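Local coordinates for serine-tRNA ligase (Naegleria fowleri, PDB 6BLJ) that attaches serine to its cognate tRNA in the cytoplasm, using ATP to activate the amino acid as a seryl-adenylate, at the interface of chains A and B. Coordinates in Å, arbitrary orientation; residue numbers count along the deposited sequence, not the author numbering. Chains: chain A/B, Serine-tRNA ligase.

The interface of chains A and B. Residues chain A 226, 229-230, 233, 309; chain B 226, 229-230, 233, 309.
Helix against helix across a two-fold axis, this patch joins two copies of a seryl-tRNA synthetase, an enzyme that works as a homodimer with its two catalytic cores joined; it illustrates how a symmetric interface can combine an apolar core with polar pairs on the axis. Helix 220-238 of each chain supplies most of the surface, and strand 304-313 adds A:Met309 and its twin. Each leucine is buried in the partner, and A:Leu226 and B:Leu226 run antiparallel alongside one another, their CD2 methyls 3.6 Å apart. The other branch, CD1 of A:Leu226, meets CD1 of B:Ile233 tip to tip at 3.4 Å, tighter than usual packing, and also lies against the backbone CA of B:Asn230. CD2 of A:Leu226 in addition takes the terminal methyl CE of B:Met309 at 3.5 Å. That methionine gets there by full extension: its CG is anti to the backbone N and the rest of the chain runs straight on. The twin is slightly different: A:Met309 meets B:Leu226 at a slant, its CE 4.0 Å from CD2 and nearer to CG. On one side of this core a water bridges the amide nitrogens NE2 of A:Gln229 and B:Gln229, at 2.8 Å from each. On the other side the two asparagines meet, roughly perpendicular, both with CG anti to the backbone N. Here the pair departs from exact symmetry: chi2 is 144° in A:Asn230 and -39° in B:Asn230, a near half-turn that sets oxygen opposite nitrogen. ND2 of B:Asn230 donates to a lone pair of OD1 of A:Asn230, in the carbonyl plane, over a long and bent 3.2 Å (138° at H).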
ATOM      1  N   LEU A 226      10.188 -22.578 -21.640  1.00 31.99           N
ATOM      2  CA  LEU A 226      10.200 -23.877 -20.982  1.00 38.63           C
ATOM      3  C   LEU A 226      11.558 -24.546 -21.080  1.00 32.88           C
ATOM      4  O   LEU A 226      12.003 -25.183 -20.121  1.00 32.34           O
ATOM      5  CB  LEU A 226       9.145 -24.803 -21.580  1.00 39.85           C
ATOM      6  CG  LEU A 226       7.778 -24.860 -20.925  1.00 56.86           C
ATOM      7  CD1 LEU A 226       7.019 -25.989 -21.564  1.00 59.95           C
ATOM      8  CD2 LEU A 226       7.973 -25.140 -19.444  1.00 56.90           C
ATOM      9  N   GLN A 229      13.845 -23.332 -18.389  1.00 27.84           N
ATOM     10  CA  GLN A 229      13.487 -23.870 -17.084  1.00 32.20           C
ATOM     11  C   GLN A 229      13.914 -25.326 -16.966  1.00 30.03           C
ATOM     12  O   GLN A 229      14.479 -25.739 -15.951  1.00 34.37           O
ATOM     13  CB  GLN A 229      11.979 -23.746 -16.861  1.00 31.26           C
ATOM     14  CG  GLN A 229      11.483 -22.332 -16.669  1.00 31.53           C
ATOM     15  CD  GLN A 229       9.985 -22.262 -16.812  1.00 37.03           C
ATOM     16  OE1 GLN A 229       9.455 -21.478 -17.600  1.00 39.93           O
ATOM     17  NE2 GLN A 229       9.291 -23.128 -16.089  1.00 36.11           N
ATOM     18  N   ASN A 230      13.607 -26.128 -17.993  1.00 27.42           N
ATOM     19  CA  ASN A 230      13.925 -27.553 -17.968  1.00 30.26           C
ATOM     20  C   ASN A 230      15.434 -27.781 -17.886  1.00 35.45           C
ATOM     21  O   ASN A 230      15.911 -28.643 -17.131  1.00 28.41           O
ATOM     22  CB  ASN A 230      13.343 -28.205 -19.221  1.00 31.30           C
ATOM     23  CG  ASN A 230      13.096 -29.694 -19.064  1.00 47.87           C
ATOM     24  OD1 ASN A 230      12.126 -30.229 -19.590  1.00 53.35           O
ATOM     25  ND2 ASN A 230      13.984 -30.373 -18.347  1.00 46.23           N
ATOM     26  N   ILE A 233      16.897 -26.676 -14.370  1.00 31.34           N
ATOM     27  CA  ILE A 233      16.648 -27.657 -13.315  1.00 32.82           C
ATOM     28  C   ILE A 233      17.540 -28.885 -13.497  1.00 30.40           C
ATOM     29  O   ILE A 233      18.108 -29.404 -12.527  1.00 31.77           O
ATOM     30  CB  ILE A 233      15.146 -28.002 -13.283  1.00 35.27           C
ATOM     31  CG1 ILE A 233      14.382 -26.807 -12.693  1.00 35.00           C
ATOM     32  CG2 ILE A 233      14.875 -29.257 -12.478  1.00 38.07           C
ATOM     33  CD1 ILE A 233      12.962 -26.741 -13.096  1.00 36.55           C
ATOM     34  N   MET A 309      12.088 -23.398  -7.913  1.00 24.66           N
ATOM     35  CA  MET A 309      11.379 -23.107  -9.148  1.00 27.17           C
ATOM     36  C   MET A 309      10.063 -22.432  -8.803  1.00 28.72           C
ATOM     37  O   MET A 309       9.292 -22.978  -8.007  1.00 23.54           O
ATOM     38  CB  MET A 309      11.123 -24.417  -9.903  1.00 27.10           C
ATOM     39  CG  MET A 309      10.236 -24.324 -11.111  1.00 42.24           C
ATOM     40  SD  MET A 309       9.850 -26.007 -11.661  1.00 50.51           S
ATOM     41  CE  MET A 309       8.935 -25.600 -13.157  1.00 55.61           C
TER
ATOM     42  N   LEU B 226       7.431 -30.759 -14.854  1.00 31.84           N
ATOM     43  CA  LEU B 226       7.909 -30.040 -16.028  1.00 36.76           C
ATOM     44  C   LEU B 226       7.796 -30.888 -17.283  1.00 31.18           C
ATOM     45  O   LEU B 226       7.408 -30.385 -18.347  1.00 28.91           O
ATOM     46  CB  LEU B 226       9.368 -29.617 -15.843  1.00 33.36           C
ATOM     47  CG  LEU B 226       9.624 -28.130 -15.699  1.00 47.36           C
ATOM     48  CD1 LEU B 226      11.096 -27.888 -15.787  1.00 45.41           C
ATOM     49  CD2 LEU B 226       8.890 -27.379 -16.795  1.00 55.06           C
ATOM     50  N   GLN B 229       4.368 -30.699 -18.736  1.00 32.91           N
ATOM     51  CA  GLN B 229       4.125 -29.419 -19.396  1.00 30.54           C
ATOM     52  C   GLN B 229       4.850 -29.361 -20.730  1.00 31.37           C
ATOM     53  O   GLN B 229       4.272 -28.968 -21.754  1.00 31.44           O
ATOM     54  CB  GLN B 229       4.590 -28.266 -18.502  1.00 29.72           C
ATOM     55  CG  GLN B 229       3.748 -28.020 -17.270  1.00 27.05           C
ATOM     56  CD  GLN B 229       4.504 -27.162 -16.285  1.00 33.63           C
ATOM     57  OE1 GLN B 229       4.669 -27.530 -15.118  1.00 36.30           O
ATOM     58  NE2 GLN B 229       5.035 -26.043 -16.770  1.00 38.61           N
ATOM     59  N   ASN B 230       6.134 -29.740 -20.724  1.00 29.67           N
ATOM     60  CA  ASN B 230       6.946 -29.687 -21.932  1.00 27.52           C
ATOM     61  C   ASN B 230       6.388 -30.615 -23.003  1.00 32.63           C
ATOM     62  O   ASN B 230       6.294 -30.238 -24.178  1.00 29.63           O
ATOM     63  CB  ASN B 230       8.389 -30.036 -21.596  1.00 32.01           C
ATOM     64  CG  ASN B 230       9.370 -29.486 -22.608  1.00 45.90           C
ATOM     65  OD1 ASN B 230       9.099 -29.485 -23.815  1.00 48.90           O
ATOM     66  ND2 ASN B 230      10.517 -29.028 -22.131  1.00 45.77           N
ATOM     67  N   ILE B 233       2.852 -29.305 -24.454  1.00 30.81           N
ATOM     68  CA  ILE B 233       3.002 -28.212 -25.400  1.00 29.78           C
ATOM     69  C   ILE B 233       3.522 -28.715 -26.744  1.00 32.59           C
ATOM     70  O   ILE B 233       3.011 -28.321 -27.801  1.00 32.29           O
ATOM     71  CB  ILE B 233       3.887 -27.128 -24.768  1.00 29.70           C
ATOM     72  CG1 ILE B 233       3.037 -26.355 -23.751  1.00 35.77           C
ATOM     73  CG2 ILE B 233       4.510 -26.226 -25.820  1.00 34.05           C
ATOM     74  CD1 ILE B 233       3.826 -25.681 -22.692  1.00 40.35           C
ATOM     75  N   MET B 309      -0.917 -21.979 -21.671  1.00 22.38           N
ATOM     76  CA  MET B 309      -0.065 -22.417 -20.576  1.00 26.11           C
ATOM     77  C   MET B 309      -0.112 -21.388 -19.455  1.00 26.45           C
ATOM     78  O   MET B 309       0.106 -20.197 -19.699  1.00 21.66           O
ATOM     79  CB  MET B 309       1.376 -22.599 -21.075  1.00 23.00           C
ATOM     80  CG  MET B 309       2.396 -22.892 -20.014  1.00 39.74           C
ATOM     81  SD  MET B 309       4.084 -22.911 -20.690  1.00 46.24           S
ATOM     82  CE  MET B 309       4.901 -23.441 -19.182  1.00 46.53           C
TER
HETATM   83  O   HOH W   1       6.589 -23.901 -15.784  1.00 32.83           O